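Local coordinates for protein ATP-dependent RNA ligase (Methanothermobacter thermautotrophicus, PDB 5D1P) that joins RNA ends at the expense of ATP, passing through a covalent enzyme-adenylate intermediate, at residues Glu63-Pro69 with Arg175-Asn180; Tyr244-His250 with Arg275-Gln279; Glu316-Glu320 with Phe361-Thr366. All blocks are in the same frame, centred on the assembly; numbering follows the deposited sequence.

Interaction 1 (Glu63-Pro69 with Arg175-Asn180); sequences EVIRGFP and REKNTN
An edge strand of an antiparallel sheet, 62-65, continues as extended chain against the turn that closes strand 168-176, an edge of a second sheet in the nucleotidyltransferase fold. In 175-180 the chain leaves the strand through a classic gamma turn centred on N178 (phi/psi 71/-57), T179 N bonding K177 O at 2.7 Å; N180 (63/15) then sends its N to E176 O at 3.0 Å. V64 lies nearest N178 (CA-CA 4.5 Å). The asparagine amide mimics a peptide: N178 OD1 accepts V64 N at 2.8 Å while N178 N reaches V64 O at 2.7 Å, so both polar groups of V64 are satisfied. K177, fully extended beyond chi1 m, suits the buried E63: NZ to OE1 is 2.8 Å, a salt bridge, and NZ also meets the carbonyls of C104 and P141, while E63 OE2 takes S106 N. R66, m at chi1 to chi3, folds back so that NH2 bonds N178 O at 2.7 Å, with N180 CB over one guanidinium face; its NE is paired with E51. Water adds two bridges: one molecule joins R66 N (3.0 Å) to E176 O (2.8 Å), another R66 O (2.8 Å) to N180 OD1 (3.1 Å); R66 O accepts R101 NH2, T54 OG1 accepts G67 N, and N180 ND2 makes a weak bond to G67 O at 3.1 Å. F68, chi1 t, packs beside N99 and F172, both ATP-site residues, bringing the contact to the nucleotide pocket. R175, salt-bridged to D173, offers one guanidinium face to the proline ring, P69 CG lying 3.6 Å from R175 NH1.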
ATOM      1  N   GLU A  63      38.056  15.764  -3.049  1.00 38.01           N
ATOM      2  CA  GLU A  63      37.121  15.693  -4.164  1.00 40.05           C
ATOM      3  C   GLU A  63      35.739  15.230  -3.727  1.00 36.27           C
ATOM      4  O   GLU A  63      35.578  14.147  -3.164  1.00 31.98           O
ATOM      5  CB  GLU A  63      37.665  14.779  -5.256  1.00 38.03           C
ATOM      6  CG  GLU A  63      39.032  15.194  -5.730  1.00 44.76           C
ATOM      7  CD  GLU A  63      39.586  14.282  -6.787  1.00 47.65           C
ATOM      8  OE1 GLU A  63      39.656  14.722  -7.958  1.00 46.07           O
ATOM      9  OE2 GLU A  63      39.951  13.134  -6.446  1.00 48.57           O
ATOM     10  N   VAL A  64      34.742  16.067  -3.985  1.00 34.89           N
ATOM     11  CA  VAL A  64      33.378  15.711  -3.653  1.00 35.31           C
ATOM     12  C   VAL A  64      32.688  15.110  -4.884  1.00 36.84           C
ATOM     13  O   VAL A  64      32.366  15.821  -5.850  1.00 32.94           O
ATOM     14  CB  VAL A  64      32.596  16.924  -3.137  1.00 33.60           C
ATOM     15  CG1 VAL A  64      31.188  16.509  -2.726  1.00 27.14           C
ATOM     16  CG2 VAL A  64      33.334  17.565  -1.959  1.00 35.08           C
ATOM     17  N   ILE A  65      32.500  13.793  -4.858  1.00 33.47           N
ATOM     18  CA  ILE A  65      31.728  13.110  -5.888  1.00 26.98           C
ATOM     19  C   ILE A  65      30.255  13.173  -5.489  1.00 29.43           C
ATOM     20  O   ILE A  65      29.781  12.363  -4.693  1.00 31.33           O
ATOM     21  CB  ILE A  65      32.178  11.648  -6.061  1.00 29.52           C
ATOM     22  CG1 ILE A  65      33.707  11.567  -6.210  1.00 31.80           C
ATOM     23  CG2 ILE A  65      31.422  10.977  -7.243  1.00 27.35           C
ATOM     24  CD1 ILE A  65      34.288  12.342  -7.418  1.00 29.11           C
ATOM     25  N   ARG A  66      29.536  14.142  -6.031  1.00 28.22           N
ATOM     26  CA  ARG A  66      28.183  14.415  -5.580  1.00 29.05           C
ATOM     27  C   ARG A  66      27.209  13.289  -5.930  1.00 31.90           C
ATOM     28  O   ARG A  66      27.400  12.578  -6.919  1.00 29.71           O
ATOM     29  CB  ARG A  66      27.701  15.728  -6.179  1.00 30.64           C
ATOM     30  CG  ARG A  66      28.405  16.949  -5.636  1.00 32.47           C
ATOM     31  CD  ARG A  66      27.736  17.404  -4.355  1.00 36.22           C
ATOM     32  NE  ARG A  66      26.432  18.003  -4.626  1.00 35.17           N
ATOM     33  CZ  ARG A  66      26.258  19.266  -4.995  1.00 33.74           C
ATOM     34  NH1 ARG A  66      25.034  19.721  -5.215  1.00 31.59           N
ATOM     35  NH2 ARG A  66      27.304  20.075  -5.136  1.00 33.35           N
ATOM     36  N   GLY A  67      26.160  13.141  -5.122  1.00 27.63           N
ATOM     37  CA  GLY A  67      25.217  12.054  -5.304  1.00 29.65           C
ATOM     38  C   GLY A  67      24.422  12.350  -6.546  1.00 31.86           C
ATOM     39  O   GLY A  67      24.285  13.522  -6.909  1.00 33.90           O
ATOM     40  N   PHE A  68      23.932  11.322  -7.237  1.00 30.11           N
ATOM     41  CA  PHE A  68      23.091  11.612  -8.391  1.00 30.33           C
ATOM     42  C   PHE A  68      21.733  12.082  -7.875  1.00 29.35           C
ATOM     43  O   PHE A  68      21.144  11.452  -7.013  1.00 34.54           O
ATOM     44  CB  PHE A  68      22.952  10.414  -9.317  1.00 32.34           C
ATOM     45  CG  PHE A  68      22.326  10.758 -10.631  1.00 30.42           C
ATOM     46  CD1 PHE A  68      23.048  11.457 -11.592  1.00 27.54           C
ATOM     47  CD2 PHE A  68      21.006  10.414 -10.898  1.00 34.24           C
ATOM     48  CE1 PHE A  68      22.471  11.792 -12.798  1.00 28.08           C
ATOM     49  CE2 PHE A  68      20.413  10.750 -12.105  1.00 31.52           C
ATOM     50  CZ  PHE A  68      21.143  11.439 -13.058  1.00 35.28           C
ATOM     51  N   PRO A  69      21.257  13.224  -8.373  1.00 32.57           N
ATOM     52  CA  PRO A  69      20.034  13.819  -7.819  1.00 36.09           C
ATOM     53  C   PRO A  69      18.791  13.001  -8.140  1.00 38.57           C
ATOM     54  O   PRO A  69      18.729  12.374  -9.199  1.00 38.96           O
ATOM     55  CB  PRO A  69      19.963  15.188  -8.500  1.00 33.05           C
ATOM     56  CG  PRO A  69      21.334  15.432  -9.059  1.00 35.06           C
ATOM     57  CD  PRO A  69      21.900  14.092  -9.375  1.00 32.55           C
ATOM     58  N   ARG A 175      28.591  15.150 -14.998  1.00 30.70           N
ATOM     59  CA  ARG A 175      28.442  16.123 -13.931  1.00 31.12           C
ATOM     60  C   ARG A 175      29.796  16.452 -13.331  1.00 29.91           C
ATOM     61  O   ARG A 175      30.645  15.571 -13.176  1.00 34.33           O
ATOM     62  CB  ARG A 175      27.472  15.593 -12.857  1.00 28.78           C
ATOM     63  CG  ARG A 175      26.039  15.601 -13.329  1.00 33.59           C
ATOM     64  CD  ARG A 175      25.018  15.161 -12.278  1.00 31.13           C
ATOM     65  NE  ARG A 175      23.665  15.319 -12.808  1.00 34.50           N
ATOM     66  CZ  ARG A 175      22.834  16.307 -12.489  1.00 31.80           C
ATOM     67  NH1 ARG A 175      23.190  17.228 -11.597  1.00 29.55           N
ATOM     68  NH2 ARG A 175      21.628  16.357 -13.042  1.00 35.81           N
ATOM     69  N   GLU A 176      29.994  17.726 -13.009  1.00 34.26           N
ATOM     70  CA  GLU A 176      31.243  18.199 -12.416  1.00 35.95           C
ATOM     71  C   GLU A 176      31.429  17.679 -10.998  1.00 33.67           C
ATOM     72  O   GLU A 176      30.476  17.610 -10.220  1.00 35.46           O
ATOM     73  CB  GLU A 176      31.291  19.735 -12.383  1.00 33.58           C
ATOM     74  CG  GLU A 176      31.483  20.421 -13.723  1.00 40.94           C
ATOM     75  CD  GLU A 176      31.546  21.945 -13.595  1.00 49.21           C
ATOM     76  OE1 GLU A 176      31.037  22.643 -14.502  1.00 54.49           O
ATOM     77  OE2 GLU A 176      32.104  22.442 -12.591  1.00 52.34           O
ATOM     78  N   LYS A 177      32.665  17.340 -10.659  1.00 32.59           N
ATOM     79  CA  LYS A 177      33.040  17.112  -9.270  1.00 31.55           C
ATOM     80  C   LYS A 177      32.703  18.347  -8.450  1.00 33.88           C
ATOM     81  O   LYS A 177      32.715  19.454  -8.982  1.00 32.83           O
ATOM     82  CB  LYS A 177      34.530  16.808  -9.152  1.00 33.43           C
ATOM     83  CG  LYS A 177      34.956  15.444  -9.664  1.00 32.26           C
ATOM     84  CD  LYS A 177      36.464  15.313  -9.639  1.00 35.23           C
ATOM     85  CE  LYS A 177      36.878  13.897  -9.982  1.00 37.50           C
ATOM     86  NZ  LYS A 177      38.333  13.823 -10.238  1.00 37.71           N
ATOM     87  N   ASN A 178      32.386  18.147  -7.171  1.00 32.00           N
ATOM     88  CA  ASN A 178      32.124  19.240  -6.214  1.00 31.20           C
ATOM     89  C   ASN A 178      30.809  19.998  -6.428  1.00 30.90           C
ATOM     90  O   ASN A 178      29.990  20.082  -5.511  1.00 35.97           O
ATOM     91  CB  ASN A 178      33.294  20.239  -6.219  1.00 30.45           C
ATOM     92  CG  ASN A 178      34.638  19.564  -5.989  1.00 35.28           C
ATOM     93  OD1 ASN A 178      34.747  18.575  -5.244  1.00 30.59           O
ATOM     94  ND2 ASN A 178      35.668  20.087  -6.641  1.00 34.59           N
ATOM     95  N   THR A 179      30.607  20.563  -7.619  1.00 31.22           N
ATOM     96  CA  THR A 179      29.399  21.344  -7.910  1.00 30.54           C
ATOM     97  C   THR A 179      28.191  20.517  -8.373  1.00 33.99           C
ATOM     98  O   THR A 179      27.060  20.987  -8.279  1.00 36.48           O
ATOM     99  CB  THR A 179      29.645  22.372  -9.001  1.00 34.74           C
ATOM    100  OG1 THR A 179      29.900  21.694 -10.239  1.00 36.43           O
ATOM    101  CG2 THR A 179      30.844  23.279  -8.660  1.00 37.84           C
ATOM    102  N   ASN A 180      28.441  19.316  -8.894  1.00 32.58           N
ATOM    103  CA  ASN A 180      27.421  18.460  -9.518  1.00 32.25           C
ATOM    104  C   ASN A 180      26.793  19.069 -10.756  1.00 32.69           C
ATOM    105  O   ASN A 180      25.741  18.621 -11.204  1.00 37.53           O
ATOM    106  CB  ASN A 180      26.296  18.105  -8.530  1.00 28.50           C
ATOM    107  CG  ASN A 180      25.761  16.688  -8.743  1.00 34.59           C
ATOM    108  OD1 ASN A 180      26.386  15.878  -9.420  1.00 33.38           O
ATOM    109  ND2 ASN A 180      24.617  16.384  -8.147  1.00 34.76           N
TER
HETATM  110  O   HOH W   1      30.121  15.285  -8.711  1.00 29.03           O
HETATM  111  O   HOH W   2      28.420  13.570  -9.348  1.00 30.93           O

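Interaction 2 (Tyr244-His250 with Arg275-Gln279); sequences YTSSQAH and REGFQ
A very short hydrogen bond, S247 OG to E276 OE2 at 2.4 Å, ties the start of helix 247-257 to helix 269-283, and H250 ND1 donates to the other carboxylate oxygen, E276 OE1, at 2.7 Å. E276 (chi1 m, chi2 m) thus receives both residues, and its OE2 also pairs with R293. Strand 244-245 runs into the helix through S246, the N-cap, whose OG accepts A249 N at 3.2 Å and also bonds R227 O. S247 lies nearest E276 (CA-CA 6.6 Å). H250, chi1 m, bonds T245 OG1 through NE2 at 2.6 Å and takes R275 CD over its face, 3.9 Å from the ring centroid, a CH-pi contact. Q279, extended (t, t), is long enough for NE2 to reach both Y244 OH and T245 O, each at 3.1 Å, while R293 meets its OE1. With R73 of the ATP site and E228 of the Mg(2+) site beside T245, this is a strand-to-helix junction packed on helix 269-283 and held by a His-carboxylate hydrogen bond.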
ATOM      1  N   TYR A 244       8.935   9.512 -16.798  1.00 32.91           N
ATOM      2  CA  TYR A 244       7.602   9.025 -17.114  1.00 27.77           C
ATOM      3  C   TYR A 244       7.732   7.609 -17.675  1.00 27.59           C
ATOM      4  O   TYR A 244       8.542   7.371 -18.578  1.00 30.18           O
ATOM      5  CB  TYR A 244       6.923   9.955 -18.115  1.00 26.06           C
ATOM      6  CG  TYR A 244       5.521   9.559 -18.492  1.00 27.97           C
ATOM      7  CD1 TYR A 244       4.430  10.053 -17.798  1.00 30.85           C
ATOM      8  CD2 TYR A 244       5.286   8.701 -19.556  1.00 31.95           C
ATOM      9  CE1 TYR A 244       3.125   9.684 -18.149  1.00 31.21           C
ATOM     10  CE2 TYR A 244       4.001   8.329 -19.905  1.00 28.36           C
ATOM     11  CZ  TYR A 244       2.927   8.833 -19.210  1.00 31.59           C
ATOM     12  OH  TYR A 244       1.651   8.474 -19.591  1.00 33.88           O
ATOM     13  N   THR A 245       6.959   6.670 -17.134  1.00 28.14           N
ATOM     14  CA  THR A 245       7.125   5.255 -17.495  1.00 29.56           C
ATOM     15  C   THR A 245       5.902   4.622 -18.155  1.00 28.64           C
ATOM     16  O   THR A 245       4.797   5.166 -18.099  1.00 28.86           O
ATOM     17  CB  THR A 245       7.527   4.410 -16.262  1.00 29.59           C
ATOM     18  OG1 THR A 245       6.724   4.755 -15.129  1.00 27.25           O
ATOM     19  CG2 THR A 245       8.977   4.684 -15.916  1.00 34.54           C
ATOM     20  N   SER A 246       6.129   3.478 -18.798  1.00 30.81           N
ATOM     21  CA  SER A 246       5.123   2.787 -19.599  1.00 25.73           C
ATOM     22  C   SER A 246       4.305   1.803 -18.776  1.00 30.29           C
ATOM     23  O   SER A 246       4.738   1.389 -17.696  1.00 30.12           O
ATOM     24  CB  SER A 246       5.796   2.031 -20.738  1.00 30.58           C
ATOM     25  OG  SER A 246       6.510   0.915 -20.229  1.00 28.28           O
ATOM     26  N   SER A 247       3.149   1.389 -19.295  1.00 27.59           N
ATOM     27  CA  SER A 247       2.266   0.507 -18.527  1.00 31.20           C
ATOM     28  C   SER A 247       2.941  -0.830 -18.333  1.00 30.51           C
ATOM     29  O   SER A 247       2.834  -1.442 -17.274  1.00 27.53           O
ATOM     30  CB  SER A 247       0.906   0.298 -19.210  1.00 30.41           C
ATOM     31  OG  SER A 247       0.020  -0.398 -18.332  1.00 30.70           O
ATOM     32  N   GLN A 248       3.667  -1.263 -19.356  1.00 32.84           N
ATOM     33  CA  GLN A 248       4.339  -2.547 -19.300  1.00 36.47           C
ATOM     34  C   GLN A 248       5.443  -2.530 -18.251  1.00 28.71           C
ATOM     35  O   GLN A 248       5.613  -3.511 -17.522  1.00 30.93           O
ATOM     36  CB  GLN A 248       4.872  -2.923 -20.679  1.00 37.44           C
ATOM     37  CG  GLN A 248       3.750  -3.317 -21.626  1.00 44.22           C
ATOM     38  CD  GLN A 248       2.950  -2.118 -22.137  1.00 45.51           C
ATOM     39  OE1 GLN A 248       3.337  -0.954 -21.947  1.00 39.50           O
ATOM     40  NE2 GLN A 248       1.817  -2.401 -22.768  1.00 46.51           N
ATOM     41  N   ALA A 249       6.152  -1.410 -18.133  1.00 26.04           N
ATOM     42  CA  ALA A 249       7.120  -1.261 -17.041  1.00 29.30           C
ATOM     43  C   ALA A 249       6.466  -1.452 -15.661  1.00 31.07           C
ATOM     44  O   ALA A 249       7.023  -2.137 -14.796  1.00 28.83           O
ATOM     45  CB  ALA A 249       7.798   0.096 -17.107  1.00 32.77           C
ATOM     46  N   HIS A 250       5.281  -0.859 -15.469  1.00 26.56           N
ATOM     47  CA  HIS A 250       4.546  -0.972 -14.207  1.00 27.20           C
ATOM     48  C   HIS A 250       4.113  -2.400 -13.905  1.00 24.85           C
ATOM     49  O   HIS A 250       4.221  -2.867 -12.772  1.00 25.71           O
ATOM     50  CB  HIS A 250       3.316  -0.064 -14.223  1.00 27.83           C
ATOM     51  CG  HIS A 250       3.628   1.348 -14.580  1.00 29.12           C
ATOM     52  ND1 HIS A 250       2.698   2.197 -15.135  1.00 24.97           N
ATOM     53  CD2 HIS A 250       4.781   2.059 -14.485  1.00 28.38           C
ATOM     54  CE1 HIS A 250       3.260   3.372 -15.364  1.00 28.29           C
ATOM     55  NE2 HIS A 250       4.524   3.316 -14.977  1.00 29.20           N
ATOM     56  N   ARG A 275      -0.329   5.257 -11.141  1.00 24.95           N
ATOM     57  CA  ARG A 275       0.240   5.630 -12.431  1.00 29.79           C
ATOM     58  C   ARG A 275      -0.635   5.154 -13.574  1.00 29.80           C
ATOM     59  O   ARG A 275      -0.812   5.857 -14.569  1.00 30.94           O
ATOM     60  CB  ARG A 275       1.633   5.048 -12.599  1.00 25.22           C
ATOM     61  CG  ARG A 275       2.643   5.559 -11.624  1.00 25.00           C
ATOM     62  CD  ARG A 275       3.997   5.014 -12.029  1.00 27.55           C
ATOM     63  NE  ARG A 275       4.935   5.022 -10.924  1.00 27.76           N
ATOM     64  CZ  ARG A 275       6.098   4.380 -10.928  1.00 30.63           C
ATOM     65  NH1 ARG A 275       6.467   3.683 -11.995  1.00 25.69           N
ATOM     66  NH2 ARG A 275       6.894   4.439  -9.862  1.00 29.31           N
ATOM     67  N   GLU A 276      -1.179   3.954 -13.413  1.00 27.36           N
ATOM     68  CA  GLU A 276      -2.023   3.336 -14.423  1.00 29.87           C
ATOM     69  C   GLU A 276      -3.361   4.066 -14.624  1.00 34.30           C
ATOM     70  O   GLU A 276      -3.879   4.136 -15.741  1.00 35.39           O
ATOM     71  CB  GLU A 276      -2.279   1.870 -14.048  1.00 30.95           C
ATOM     72  CG  GLU A 276      -1.093   0.984 -14.280  1.00 30.65           C
ATOM     73  CD  GLU A 276      -0.720   0.923 -15.751  1.00 33.67           C
ATOM     74  OE1 GLU A 276       0.333   1.479 -16.126  1.00 30.66           O
ATOM     75  OE2 GLU A 276      -1.472   0.319 -16.537  1.00 33.73           O
ATOM     76  N   GLY A 277      -3.923   4.588 -13.538  1.00 29.91           N
ATOM     77  CA  GLY A 277      -5.163   5.337 -13.609  1.00 32.80           C
ATOM     78  C   GLY A 277      -5.036   6.596 -14.452  1.00 34.82           C
ATOM     79  O   GLY A 277      -5.815   6.802 -15.385  1.00 34.03           O
ATOM     80  N   PHE A 278      -4.066   7.447 -14.120  1.00 28.11           N
ATOM     81  CA  PHE A 278      -3.871   8.677 -14.875  1.00 29.97           C
ATOM     82  C   PHE A 278      -3.447   8.379 -16.307  1.00 31.47           C
ATOM     83  O   PHE A 278      -3.869   9.060 -17.235  1.00 34.36           O
ATOM     84  CB  PHE A 278      -2.841   9.577 -14.196  1.00 27.98           C
ATOM     85  CG  PHE A 278      -3.380  10.300 -13.003  1.00 30.34           C
ATOM     86  CD1 PHE A 278      -3.996  11.529 -13.151  1.00 29.16           C
ATOM     87  CD2 PHE A 278      -3.292   9.740 -11.734  1.00 27.33           C
ATOM     88  CE1 PHE A 278      -4.526  12.205 -12.049  1.00 31.37           C
ATOM     89  CE2 PHE A 278      -3.803  10.409 -10.628  1.00 31.35           C
ATOM     90  CZ  PHE A 278      -4.419  11.652 -10.789  1.00 31.83           C
ATOM     91  N   GLN A 279      -2.623   7.362 -16.503  1.00 27.78           N
ATOM     92  CA  GLN A 279      -2.213   7.039 -17.858  1.00 28.72           C
ATOM     93  C   GLN A 279      -3.384   6.533 -18.712  1.00 33.66           C
ATOM     94  O   GLN A 279      -3.470   6.828 -19.909  1.00 31.51           O
ATOM     95  CB  GLN A 279      -1.096   6.015 -17.836  1.00 26.85           C
ATOM     96  CG  GLN A 279      -0.529   5.731 -19.209  1.00 33.15           C
ATOM     97  CD  GLN A 279       0.680   4.844 -19.132  1.00 33.49           C
ATOM     98  OE1 GLN A 279       0.563   3.613 -19.058  1.00 32.70           O
ATOM     99  NE2 GLN A 279       1.857   5.461 -19.105  1.00 29.96           N
TER

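Interaction 3 (Glu316-Glu320 with Phe361-Thr366); sequences EAAYE and FYQSTT
A318 presses its methyl group onto the first turn of helix 363-373, CB lying 4.2 Å from Y362 CB, 4.2 Å from T365 CG2 and 3.2 Å from T366 OG1; a larger side chain would find little room in this buried spot. The backbone around it is extended (A317 -65/156, A318 -81/124) and enters strand 319-325, where Y319 faces F361 as an antiparallel non-hydrogen-bonded pair, CA-CA 4.4 Å. Both side chains of that pair leave the same face of the sheet: Y319 CB rests 3.8 Å from F361 CD2, F361 taking chi1 m, whereas Y319, chi1 p, carries its ring away to a cation-pi contact with R359. Two hydrogen bonds hold A318. Its O accepts Y362 N at 3.0 Å and 176°, nearly straight, and its N donates to T366 OG1 at 2.6 Å; with chi1 m, the threonine hydroxyl can reach the extended chain just before strand 319-325. A water donates to A318 O at 2.5 Å and lies 2.8 Å from T366 OG1, closing the small gap between them. Y362 (-117/80) is the helix N-cap residue, its O receiving T366 N at 3.1 Å. Its ring, chi1 m, turns an edge to Y319 CA (4.1 Å from CD1) and to E320 CB (4.1 Å from CE1), stacks on Y260, and its OH is hydrogen-bonded to that of Y256. Away from the ATP and metal sites, the contact is a strand-to-helix junction: edge strand 319-325 meets the point where central strand 355-361 of its three-stranded sheet gives way, at Y362, to helix 363-373, with R308 of helix 287-313 packing on both A318 and T365.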
ATOM      1  N   GLU A 316       9.922 -25.022  -1.588  1.00 46.67           N
ATOM      2  CA  GLU A 316      10.986 -24.124  -2.046  1.00 48.13           C
ATOM      3  C   GLU A 316      10.977 -22.767  -1.351  1.00 45.89           C
ATOM      4  O   GLU A 316       9.950 -22.087  -1.318  1.00 49.46           O
ATOM      5  CB  GLU A 316      10.868 -23.898  -3.548  1.00 49.31           C
ATOM      6  CG  GLU A 316      10.577 -25.164  -4.310  1.00 53.50           C
ATOM      7  CD  GLU A 316      10.482 -24.924  -5.792  1.00 64.56           C
ATOM      8  OE1 GLU A 316      11.057 -23.912  -6.267  1.00 69.80           O
ATOM      9  OE2 GLU A 316       9.822 -25.744  -6.469  1.00 58.46           O
ATOM     10  N   ALA A 317      12.123 -22.368  -0.809  1.00 44.49           N
ATOM     11  CA  ALA A 317      12.307 -21.001  -0.332  1.00 37.57           C
ATOM     12  C   ALA A 317      12.231 -20.014  -1.498  1.00 41.44           C
ATOM     13  O   ALA A 317      12.476 -20.379  -2.656  1.00 36.63           O
ATOM     14  CB  ALA A 317      13.632 -20.860   0.393  1.00 36.74           C
ATOM     15  N   ALA A 318      11.880 -18.766  -1.195  1.00 41.49           N
ATOM     16  CA  ALA A 318      11.845 -17.732  -2.225  1.00 40.58           C
ATOM     17  C   ALA A 318      13.247 -17.194  -2.489  1.00 37.57           C
ATOM     18  O   ALA A 318      13.928 -16.734  -1.567  1.00 34.36           O
ATOM     19  CB  ALA A 318      10.898 -16.593  -1.824  1.00 34.42           C
ATOM     20  N   TYR A 319      13.677 -17.256  -3.747  1.00 38.53           N
ATOM     21  CA  TYR A 319      14.967 -16.695  -4.134  1.00 40.43           C
ATOM     22  C   TYR A 319      15.069 -16.427  -5.624  1.00 41.06           C
ATOM     23  O   TYR A 319      14.354 -17.032  -6.427  1.00 38.99           O
ATOM     24  CB  TYR A 319      16.098 -17.630  -3.733  1.00 35.96           C
ATOM     25  CG  TYR A 319      16.102 -18.918  -4.511  1.00 40.28           C
ATOM     26  CD1 TYR A 319      16.798 -19.027  -5.711  1.00 39.39           C
ATOM     27  CD2 TYR A 319      15.416 -20.032  -4.044  1.00 41.08           C
ATOM     28  CE1 TYR A 319      16.810 -20.203  -6.425  1.00 42.81           C
ATOM     29  CE2 TYR A 319      15.425 -21.218  -4.745  1.00 42.84           C
ATOM     30  CZ  TYR A 319      16.126 -21.304  -5.936  1.00 51.34           C
ATOM     31  OH  TYR A 319      16.140 -22.492  -6.645  1.00 58.39           O
ATOM     32  N   GLU A 320      16.001 -15.548  -5.979  1.00 38.43           N
ATOM     33  CA  GLU A 320      16.316 -15.276  -7.376  1.00 43.69           C
ATOM     34  C   GLU A 320      17.820 -15.431  -7.634  1.00 44.95           C
ATOM     35  O   GLU A 320      18.654 -14.958  -6.836  1.00 38.22           O
ATOM     36  CB  GLU A 320      15.862 -13.869  -7.770  1.00 44.51           C
ATOM     37  CG  GLU A 320      15.948 -13.606  -9.262  1.00 47.85           C
ATOM     38  CD  GLU A 320      14.618 -13.164  -9.881  1.00 52.28           C
ATOM     39  OE1 GLU A 320      13.576 -13.196  -9.188  1.00 50.10           O
ATOM     40  OE2 GLU A 320      14.618 -12.782 -11.075  1.00 59.30           O
ATOM     41  N   PHE A 361      18.144 -14.168  -1.493  1.00 40.40           N
ATOM     42  CA  PHE A 361      17.035 -14.760  -0.750  1.00 43.05           C
ATOM     43  C   PHE A 361      16.045 -13.720  -0.295  1.00 38.64           C
ATOM     44  O   PHE A 361      16.430 -12.638   0.134  1.00 43.99           O
ATOM     45  CB  PHE A 361      17.535 -15.521   0.469  1.00 40.92           C
ATOM     46  CG  PHE A 361      18.325 -16.730   0.133  1.00 44.74           C
ATOM     47  CD1 PHE A 361      19.710 -16.708   0.214  1.00 43.73           C
ATOM     48  CD2 PHE A 361      17.692 -17.894  -0.266  1.00 41.98           C
ATOM     49  CE1 PHE A 361      20.445 -17.825  -0.094  1.00 43.74           C
ATOM     50  CE2 PHE A 361      18.426 -19.021  -0.577  1.00 42.11           C
ATOM     51  CZ  PHE A 361      19.802 -18.986  -0.487  1.00 43.05           C
ATOM     52  N   TYR A 362      14.767 -14.066  -0.365  1.00 40.25           N
ATOM     53  CA  TYR A 362      13.708 -13.177   0.091  1.00 40.01           C
ATOM     54  C   TYR A 362      12.967 -13.819   1.262  1.00 42.36           C
ATOM     55  O   TYR A 362      11.879 -14.392   1.108  1.00 36.09           O
ATOM     56  CB  TYR A 362      12.758 -12.857  -1.057  1.00 37.81           C
ATOM     57  CG  TYR A 362      13.386 -12.111  -2.205  1.00 40.59           C
ATOM     58  CD1 TYR A 362      13.881 -12.785  -3.319  1.00 44.71           C
ATOM     59  CD2 TYR A 362      13.481 -10.730  -2.185  1.00 47.12           C
ATOM     60  CE1 TYR A 362      14.451 -12.094  -4.384  1.00 42.42           C
ATOM     61  CE2 TYR A 362      14.050 -10.034  -3.239  1.00 48.62           C
ATOM     62  CZ  TYR A 362      14.527 -10.718  -4.334  1.00 47.78           C
ATOM     63  OH  TYR A 362      15.077 -10.004  -5.373  1.00 52.08           O
ATOM     64  N   GLN A 363      13.570 -13.702   2.438  1.00 43.82           N
ATOM     65  CA  GLN A 363      13.200 -14.513   3.585  1.00 45.00           C
ATOM     66  C   GLN A 363      11.855 -14.096   4.160  1.00 44.35           C
ATOM     67  O   GLN A 363      11.084 -14.939   4.635  1.00 41.64           O
ATOM     68  CB  GLN A 363      14.299 -14.436   4.656  1.00 42.50           C
ATOM     69  CG  GLN A 363      14.580 -15.771   5.355  1.00 50.28           C
ATOM     70  CD  GLN A 363      14.720 -16.940   4.382  1.00 52.01           C
ATOM     71  OE1 GLN A 363      14.064 -17.971   4.549  1.00 61.24           O
ATOM     72  NE2 GLN A 363      15.565 -16.786   3.373  1.00 63.78           N
ATOM     73  N   SER A 364      11.576 -12.796   4.124  1.00 41.97           N
ATOM     74  CA  SER A 364      10.300 -12.287   4.614  1.00 40.55           C
ATOM     75  C   SER A 364       9.137 -12.935   3.892  1.00 35.12           C
ATOM     76  O   SER A 364       8.171 -13.357   4.508  1.00 39.89           O
ATOM     77  CB  SER A 364      10.237 -10.783   4.449  1.00 39.82           C
ATOM     78  OG  SER A 364      11.093 -10.180   5.388  1.00 44.46           O
ATOM     79  N   THR A 365       9.253 -13.022   2.578  1.00 34.27           N
ATOM     80  CA  THR A 365       8.231 -13.641   1.761  1.00 33.93           C
ATOM     81  C   THR A 365       8.158 -15.130   2.046  1.00 35.57           C
ATOM     82  O   THR A 365       7.069 -15.694   2.135  1.00 32.69           O
ATOM     83  CB  THR A 365       8.505 -13.402   0.276  1.00 31.85           C
ATOM     84  OG1 THR A 365       8.237 -12.029  -0.036  1.00 35.40           O
ATOM     85  CG2 THR A 365       7.653 -14.280  -0.595  1.00 29.92           C
ATOM     86  N   THR A 366       9.315 -15.768   2.195  1.00 33.61           N
ATOM     87  CA  THR A 366       9.345 -17.193   2.530  1.00 36.01           C
ATOM     88  C   THR A 366       8.733 -17.440   3.921  1.00 36.86           C
ATOM     89  O   THR A 366       7.832 -18.270   4.082  1.00 37.57           O
ATOM     90  CB  THR A 366      10.780 -17.747   2.476  1.00 40.08           C
ATOM     91  OG1 THR A 366      11.237 -17.759   1.112  1.00 36.01           O
ATOM     92  CG2 THR A 366      10.836 -19.158   3.057  1.00 34.93           C
TER
HETATM   93  O   HOH W   3      13.925 -17.049   0.933  1.00 45.56           O

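The three contacts follow in series along the chain. Interaction 1 joins edge strand 62-65 of the N-terminal sheet to edge strand 168-176 of a sheet in the nucleotidyltransferase domain; interaction 2 lies where strand 242-245 leaves another sheet of that domain for helices 247-257 and 269-283; interaction 3 belongs to the C-terminal region. Centres are about 31 Å (1 to 2), 37 Å (1 to 3) and 28 Å (2 to 3) apart, and none touch. Interactions 1 and 2 border ATP-site residues from opposite sides of the chain's centre, tying parts around the nucleotide site together; interaction 3 is packing away from it. Helix 287-313 links interactions 2 and 3 through R293 and R308.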